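Local atomic coordinates of putative sugar binding protein (PDB entry 3KEZ), a protein that probably binds sugars as a nutrient-binding protein of the SusD family at the outer membrane, and holds a calcium ion. Residues V205-G210 with Y341-E346; E214-A219 with A345-Q350. One frame throughout, in Å; residues are numbered along the deposited sequence.

Contact 1 (V205-G210 with Y341-E346); sequences VYLYKG and YLNAAE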
ATOM      1  N   VAL A 205       6.574  -2.578  -7.563  1.00  8.45           N
ATOM      2  CA  VAL A 205       6.529  -3.998  -7.873  1.00  8.65           C
ATOM      3  C   VAL A 205       7.888  -4.426  -8.462  1.00  8.84           C
ATOM      4  O   VAL A 205       8.441  -5.420  -8.031  1.00 11.58           O
ATOM      5  CB  VAL A 205       5.390  -4.360  -8.815  1.00 12.81           C
ATOM      6  CG1 VAL A 205       5.491  -5.864  -9.230  1.00  7.91           C
ATOM      7  CG2 VAL A 205       4.017  -4.075  -8.169  1.00  6.83           C
ATOM      8  N   TYR A 206       8.460  -3.622  -9.351  1.00 10.53           N
ATOM      9  CA  TYR A 206       9.807  -3.903  -9.851  1.00  7.50           C
ATOM     10  C   TYR A 206      10.874  -3.958  -8.758  1.00  9.75           C
ATOM     11  O   TYR A 206      11.823  -4.765  -8.849  1.00 12.81           O
ATOM     12  CB  TYR A 206      10.191  -2.904 -10.944  1.00  7.00           C
ATOM     13  CG  TYR A 206       9.515  -3.102 -12.321  1.00  8.23           C
ATOM     14  CD1 TYR A 206       9.548  -4.336 -12.970  1.00 11.70           C
ATOM     15  CD2 TYR A 206       9.016  -2.016 -13.032  1.00 14.66           C
ATOM     16  CE1 TYR A 206       9.019  -4.506 -14.221  1.00  9.75           C
ATOM     17  CE2 TYR A 206       8.493  -2.173 -14.341  1.00  9.56           C
ATOM     18  CZ  TYR A 206       8.514  -3.418 -14.907  1.00  8.88           C
ATOM     19  OH  TYR A 206       8.034  -3.612 -16.138  1.00 14.61           O
ATOM     20  N   LEU A 207      10.786  -3.089  -7.747  1.00 11.34           N
ATOM     21  CA  LEU A 207      11.781  -3.137  -6.635  1.00 10.56           C
ATOM     22  C   LEU A 207      11.673  -4.453  -5.925  1.00  9.78           C
ATOM     23  O   LEU A 207      12.688  -5.116  -5.634  1.00 12.16           O
ATOM     24  CB  LEU A 207      11.562  -1.991  -5.624  1.00  8.47           C
ATOM     25  CG  LEU A 207      11.832  -0.574  -6.087  1.00 14.33           C
ATOM     26  CD1 LEU A 207      11.404   0.462  -5.060  1.00 12.58           C
ATOM     27  CD2 LEU A 207      13.311  -0.486  -6.417  1.00  6.65           C
ATOM     28  N   TYR A 208      10.452  -4.862  -5.620  1.00 10.02           N
ATOM     29  CA  TYR A 208      10.244  -6.172  -4.906  1.00 10.83           C
ATOM     30  C   TYR A 208      10.800  -7.353  -5.664  1.00 11.43           C
ATOM     31  O   TYR A 208      11.244  -8.324  -5.064  1.00 12.82           O
ATOM     32  CB  TYR A 208       8.755  -6.480  -4.678  1.00 13.02           C
ATOM     33  CG  TYR A 208       8.077  -5.808  -3.512  1.00 13.38           C
ATOM     34  CD1 TYR A 208       8.134  -4.447  -3.337  1.00  8.99           C
ATOM     35  CD2 TYR A 208       7.354  -6.542  -2.593  1.00 17.27           C
ATOM     36  CE1 TYR A 208       7.494  -3.838  -2.302  1.00  6.91           C
ATOM     37  CE2 TYR A 208       6.701  -5.922  -1.530  1.00 14.72           C
ATOM     38  CZ  TYR A 208       6.757  -4.573  -1.404  1.00 10.61           C
ATOM     39  OH  TYR A 208       6.086  -3.925  -0.382  1.00 11.31           O
ATOM     40  N   LYS A 209      10.724  -7.293  -6.987  1.00 10.63           N
ATOM     41  CA  LYS A 209      11.302  -8.307  -7.857  1.00 10.74           C
ATOM     42  C   LYS A 209      12.794  -8.158  -8.104  1.00  9.24           C
ATOM     43  O   LYS A 209      13.380  -9.020  -8.693  1.00 11.94           O
ATOM     44  CB  LYS A 209      10.533  -8.340  -9.197  1.00  9.09           C
ATOM     45  CG  LYS A 209      10.775  -9.524 -10.055  1.00 18.67           C
ATOM     46  CD  LYS A 209       9.906  -9.488 -11.269  1.00 18.70           C
ATOM     47  CE  LYS A 209      10.141 -10.697 -12.134  1.00 17.68           C
ATOM     48  NZ  LYS A 209      11.057 -10.368 -13.181  1.00 17.28           N
ATOM     49  N   GLY A 210      13.415  -7.073  -7.660  1.00 10.57           N
ATOM     50  CA  GLY A 210      14.828  -6.847  -7.964  1.00 11.99           C
ATOM     51  C   GLY A 210      15.114  -6.382  -9.370  1.00 13.63           C
ATOM     52  O   GLY A 210      16.247  -6.509  -9.831  1.00 11.56           O
ATOM     53  N   TYR A 341       9.436   9.218  -5.503  1.00  9.14           N
ATOM     54  CA  TYR A 341      10.790   9.727  -5.211  1.00  8.89           C
ATOM     55  C   TYR A 341      11.650   8.673  -4.491  1.00 10.48           C
ATOM     56  O   TYR A 341      12.795   8.467  -4.852  1.00  9.07           O
ATOM     57  CB  TYR A 341      10.755  11.012  -4.391  1.00  7.98           C
ATOM     58  CG  TYR A 341      10.619  12.249  -5.229  1.00  8.39           C
ATOM     59  CD1 TYR A 341       9.374  12.630  -5.739  1.00 12.28           C
ATOM     60  CD2 TYR A 341      11.709  13.062  -5.476  1.00 11.89           C
ATOM     61  CE1 TYR A 341       9.254  13.757  -6.553  1.00 12.33           C
ATOM     62  CE2 TYR A 341      11.600  14.197  -6.245  1.00 14.65           C
ATOM     63  CZ  TYR A 341      10.371  14.535  -6.794  1.00 11.55           C
ATOM     64  OH  TYR A 341      10.246  15.669  -7.557  1.00  8.89           O
ATOM     65  N   LEU A 342      11.094   8.050  -3.453  1.00 10.04           N
ATOM     66  CA  LEU A 342      11.805   7.022  -2.683  1.00 11.57           C
ATOM     67  C   LEU A 342      12.096   5.763  -3.491  1.00  9.36           C
ATOM     68  O   LEU A 342      13.161   5.130  -3.315  1.00  8.64           O
ATOM     69  CB  LEU A 342      11.040   6.671  -1.406  1.00  9.73           C
ATOM     70  CG  LEU A 342      10.900   7.811  -0.381  1.00 13.23           C
ATOM     71  CD1 LEU A 342       9.630   7.624   0.459  1.00 12.93           C
ATOM     72  CD2 LEU A 342      12.224   7.904   0.472  1.00  9.73           C
ATOM     73  N   ASN A 343      11.167   5.376  -4.359  1.00  9.35           N
ATOM     74  CA  ASN A 343      11.427   4.275  -5.290  1.00  9.01           C
ATOM     75  C   ASN A 343      12.566   4.589  -6.254  1.00 10.62           C
ATOM     76  O   ASN A 343      13.441   3.757  -6.433  1.00  8.38           O
ATOM     77  CB  ASN A 343      10.132   3.908  -6.036  1.00  9.21           C
ATOM     78  CG  ASN A 343       9.079   3.307  -5.112  1.00 11.76           C
ATOM     79  OD1 ASN A 343       9.335   3.066  -3.905  1.00 10.86           O
ATOM     80  ND2 ASN A 343       7.880   3.046  -5.671  1.00 10.11           N
ATOM     81  N   ALA A 344      12.594   5.799  -6.837  1.00  8.00           N
ATOM     82  CA  ALA A 344      13.686   6.211  -7.712  1.00  9.34           C
ATOM     83  C   ALA A 344      15.015   6.240  -6.969  1.00  8.97           C
ATOM     84  O   ALA A 344      16.018   5.775  -7.492  1.00  9.67           O
ATOM     85  CB  ALA A 344      13.408   7.580  -8.359  1.00  4.20           C
ATOM     86  N   ALA A 345      14.995   6.689  -5.708  1.00 12.72           N
ATOM     87  CA  ALA A 345      16.208   6.736  -4.894  1.00 12.27           C
ATOM     88  C   ALA A 345      16.774   5.349  -4.649  1.00 11.35           C
ATOM     89  O   ALA A 345      17.969   5.115  -4.856  1.00 11.14           O
ATOM     90  CB  ALA A 345      15.958   7.451  -3.587  1.00  9.54           C
ATOM     91  N   GLU A 346      15.907   4.429  -4.255  1.00 11.33           N
ATOM     92  CA  GLU A 346      16.298   3.046  -4.031  1.00 13.39           C
ATOM     93  C   GLU A 346      16.863   2.386  -5.304  1.00 10.74           C
ATOM     94  O   GLU A 346      17.958   1.822  -5.291  1.00  8.42           O
ATOM     95  CB  GLU A 346      15.136   2.230  -3.455  1.00 12.70           C
ATOM     96  CG  GLU A 346      15.513   0.782  -3.184  1.00 11.99           C
ATOM     97  CD  GLU A 346      14.384  -0.071  -2.565  1.00 12.25           C
ATOM     98  OE1 GLU A 346      13.467   0.454  -1.902  1.00 12.19           O
ATOM     99  OE2 GLU A 346      14.434  -1.303  -2.749  1.00 11.84           O
TER
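Of V205-G210, L207 alone touches Y341-E346: its CD1 meets N343, and both its methyls meet E346. Walking up the last turns of helix 195-209, V205 and Y206 both turn to helix 166-183, resting on Y170 and I174 respectively. L207 then points across. Its CG lies anti to its own carbonyl carbon (chi1 -68°), and the rest of the chain runs straight out to the partner helix. CD1 lies over the flat face of the N343 amide, 3.5 Å from OD1 of N343 and 3.7 Å from its CG. The same methyl also lies above the E346 carboxylate, with CD1 of L207 3.8 Å from OE1 of E346. CD2 of L207 joins it over that face, 3.9 Å from OE2 of E346. The acid gets there because its chain is fully stretched (chi1 -179°, chi2 178°), which brings one face of the carboxylate up against the two leucine methyls. Y208 turns off to an edge-to-face contact with F128, and G210, at positive phi, ends the helix in a Schellman motif.

No hydrogen bond spans the two segments; the buried polar ends find their partners elsewhere. R388 bonds OD1 of N343, S203 and E339 take its ND2, and R404 forms a salt bridge with OE2 of E346. With an alanine in place of E346, R404 would probably be left without this carboxylate mate and a gap would open beside the methyls of L207. The chemistry is therefore two-sided: an apolar leucine packs on the faces of an amide and a carboxylate, while arginines and other polar groups engage their heteroatoms, so a buried helix-helix interface can hold a charged residue with its charge probably balanced.

Contact 2 (E214-A219 with A345-Q350); sequences EALTMA and AEAAVQ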
ATOM      1  N   GLU A 214      14.194  -1.199 -14.364  1.00  8.48           N
ATOM      2  CA  GLU A 214      12.802  -0.996 -14.703  1.00 11.40           C
ATOM      3  C   GLU A 214      12.099  -0.216 -13.559  1.00 14.69           C
ATOM      4  O   GLU A 214      11.276   0.678 -13.824  1.00 14.92           O
ATOM      5  CB  GLU A 214      12.132  -2.367 -14.922  1.00 12.94           C
ATOM      6  CG  GLU A 214      12.660  -3.138 -16.149  1.00 16.74           C
ATOM      7  CD  GLU A 214      13.931  -3.995 -15.905  1.00 19.72           C
ATOM      8  OE1 GLU A 214      14.576  -3.963 -14.809  1.00 21.87           O
ATOM      9  OE2 GLU A 214      14.315  -4.714 -16.861  1.00 32.20           O
ATOM     10  N   ALA A 215      12.417  -0.542 -12.303  1.00 10.96           N
ATOM     11  CA  ALA A 215      11.914   0.248 -11.182  1.00 10.78           C
ATOM     12  C   ALA A 215      12.277   1.743 -11.389  1.00 11.73           C
ATOM     13  O   ALA A 215      11.435   2.622 -11.236  1.00  9.23           O
ATOM     14  CB  ALA A 215      12.467  -0.219  -9.889  1.00 10.37           C
ATOM     15  N   LEU A 216      13.535   2.006 -11.745  1.00 10.55           N
ATOM     16  CA  LEU A 216      14.025   3.374 -11.850  1.00  9.55           C
ATOM     17  C   LEU A 216      13.349   4.127 -12.957  1.00 11.88           C
ATOM     18  O   LEU A 216      12.901   5.275 -12.766  1.00 12.08           O
ATOM     19  CB  LEU A 216      15.515   3.397 -12.101  1.00 11.33           C
ATOM     20  CG  LEU A 216      16.140   4.798 -12.187  1.00  7.01           C
ATOM     21  CD1 LEU A 216      15.965   5.588 -10.884  1.00  8.60           C
ATOM     22  CD2 LEU A 216      17.646   4.661 -12.509  1.00  7.91           C
ATOM     23  N   THR A 217      13.238   3.485 -14.120  1.00 13.00           N
ATOM     24  CA  THR A 217      12.578   4.118 -15.258  1.00 12.66           C
ATOM     25  C   THR A 217      11.155   4.481 -14.930  1.00 11.76           C
ATOM     26  O   THR A 217      10.695   5.603 -15.251  1.00  9.45           O
ATOM     27  CB  THR A 217      12.615   3.239 -16.511  1.00 15.15           C
ATOM     28  OG1 THR A 217      13.983   3.028 -16.825  1.00 15.05           O
ATOM     29  CG2 THR A 217      11.867   3.918 -17.738  1.00 16.72           C
HETATM   30  N   MSE A 218      10.441   3.555 -14.313  1.00 11.42           N
HETATM   31  CA  MSE A 218       9.014   3.820 -14.038  1.00 12.57           C
HETATM   32  C   MSE A 218       8.845   4.924 -12.957  1.00 11.52           C
HETATM   33  O   MSE A 218       7.939   5.763 -13.085  1.00  9.90           O
HETATM   34  CB  MSE A 218       8.245   2.565 -13.618  1.00  8.19           C
HETATM   35  CG  MSE A 218       7.898   1.615 -14.717  1.00 13.89           C
HETATM   36 SE   MSE A 218       6.598   2.399 -15.945  0.75 12.20          SE
HETATM   37  CE  MSE A 218       6.895   1.149 -17.379  1.00 17.05           C
ATOM     38  N   ALA A 219       9.679   4.910 -11.908  1.00 10.73           N
ATOM     39  CA  ALA A 219       9.591   5.949 -10.855  1.00 10.42           C
ATOM     40  C   ALA A 219       9.914   7.330 -11.408  1.00  9.27           C
ATOM     41  O   ALA A 219       9.177   8.318 -11.152  1.00 10.86           O
ATOM     42  CB  ALA A 219      10.480   5.600  -9.665  1.00  7.81           C
ATOM     43  N   ALA A 345      14.995   6.689  -5.708  1.00 12.72           N
ATOM     44  CA  ALA A 345      16.208   6.736  -4.894  1.00 12.27           C
ATOM     45  C   ALA A 345      16.774   5.349  -4.649  1.00 11.35           C
ATOM     46  O   ALA A 345      17.969   5.115  -4.856  1.00 11.14           O
ATOM     47  CB  ALA A 345      15.958   7.451  -3.587  1.00  9.54           C
ATOM     48  N   GLU A 346      15.907   4.429  -4.255  1.00 11.33           N
ATOM     49  CA  GLU A 346      16.298   3.046  -4.031  1.00 13.39           C
ATOM     50  C   GLU A 346      16.863   2.386  -5.304  1.00 10.74           C
ATOM     51  O   GLU A 346      17.958   1.822  -5.291  1.00  8.42           O
ATOM     52  CB  GLU A 346      15.136   2.230  -3.455  1.00 12.70           C
ATOM     53  CG  GLU A 346      15.513   0.782  -3.184  1.00 11.99           C
ATOM     54  CD  GLU A 346      14.384  -0.071  -2.565  1.00 12.25           C
ATOM     55  OE1 GLU A 346      13.467   0.454  -1.902  1.00 12.19           O
ATOM     56  OE2 GLU A 346      14.434  -1.303  -2.749  1.00 11.84           O
ATOM     57  N   ALA A 347      16.144   2.529  -6.412  1.00 12.24           N
ATOM     58  CA  ALA A 347      16.573   1.945  -7.684  1.00 12.43           C
ATOM     59  C   ALA A 347      17.889   2.571  -8.176  1.00 11.36           C
ATOM     60  O   ALA A 347      18.709   1.878  -8.764  1.00 14.14           O
ATOM     61  CB  ALA A 347      15.479   2.096  -8.748  1.00  8.44           C
ATOM     62  N   ALA A 348      18.085   3.871  -7.933  1.00  8.16           N
ATOM     63  CA  ALA A 348      19.347   4.532  -8.251  1.00  7.98           C
ATOM     64  C   ALA A 348      20.509   3.914  -7.455  1.00  9.25           C
ATOM     65  O   ALA A 348      21.575   3.606  -8.032  1.00 10.77           O
ATOM     66  CB  ALA A 348      19.260   6.038  -7.984  1.00  7.06           C
ATOM     67  N   VAL A 349      20.304   3.716  -6.158  1.00  6.85           N
ATOM     68  CA  VAL A 349      21.333   3.110  -5.308  1.00  7.98           C
ATOM     69  C   VAL A 349      21.655   1.732  -5.843  1.00  8.78           C
ATOM     70  O   VAL A 349      22.826   1.381  -6.052  1.00 10.77           O
ATOM     71  CB  VAL A 349      20.861   2.981  -3.853  1.00  8.01           C
ATOM     72  CG1 VAL A 349      21.832   2.002  -3.053  1.00 10.90           C
ATOM     73  CG2 VAL A 349      20.824   4.375  -3.206  1.00  8.67           C
ATOM     74  N   GLN A 350      20.606   0.954  -6.103  1.00  9.70           N
ATOM     75  CA  GLN A 350      20.767  -0.427  -6.500  1.00 10.88           C
ATOM     76  C   GLN A 350      21.353  -0.584  -7.909  1.00 13.31           C
ATOM     77  O   GLN A 350      21.884  -1.632  -8.217  1.00 16.22           O
ATOM     78  CB  GLN A 350      19.473  -1.214  -6.297  1.00 11.19           C
ATOM     79  CG  GLN A 350      19.007  -1.274  -4.877  1.00 13.82           C
ATOM     80  CD  GLN A 350      19.809  -2.265  -4.017  1.00 17.19           C
ATOM     81  OE1 GLN A 350      21.021  -2.211  -3.979  1.00 25.25           O
ATOM     82  NE2 GLN A 350      19.126  -3.155  -3.348  1.00 15.18           N
TER
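A347 sets its CB against the backbone of helix 212-229, 3.6 Å from the N of L216 and equally 3.6 Å from the CB of L216. A215 closes in from the preceding position, its CB 4.0 Å from that of A347. L216 then reaches further along the partner: with CG anti to the backbone N (chi1 -178°), its CD1 comes 4.0 Å from the N of A348 and 4.4 Å from the CB of A348. The side chains that meet one another are all apolar, and no hydrogen bond crosses.

The small alanine side chains at the crossing are consistent with so close an approach. The CA atoms of L216 and A347 are 5.1 Å apart, and the axes of segments 214-219 and 345-350 approach to 8.3 Å, running roughly antiparallel at 144°.

Farther out, L216 also packs on A344 one turn back and on K356 of helix 354-368, which meets A348 through A357. A215 also touches Y206 of helix 195-209. Helix 337-350 thus packs against both helix 212-229 and helix 354-368, with helix 381-392 beside V349 and Q350, all-helical packing consistent with the TPR-like architecture of SusD relatives.

From the N terminus the chain climbs helix 195-209, turns at once into helix 212-229, and comes back against both with helix 337-350. Contact 1 closes a loop of 130 intervening residues and contact 2 one of 125. They cross instead of nesting, since 214-219 starts inside the first loop and 345-350 ends beyond it. Both loops include the strands from 255-259 to 332-336 and all the calcium ligands, from N261 to N331. The contacts share A345 and E346, and they touch directly where CD2 of L207 lies 3.6 Å from CB of A215. Together they bind a pair of consecutive helices to one later helix, joining the earlier and later helical regions.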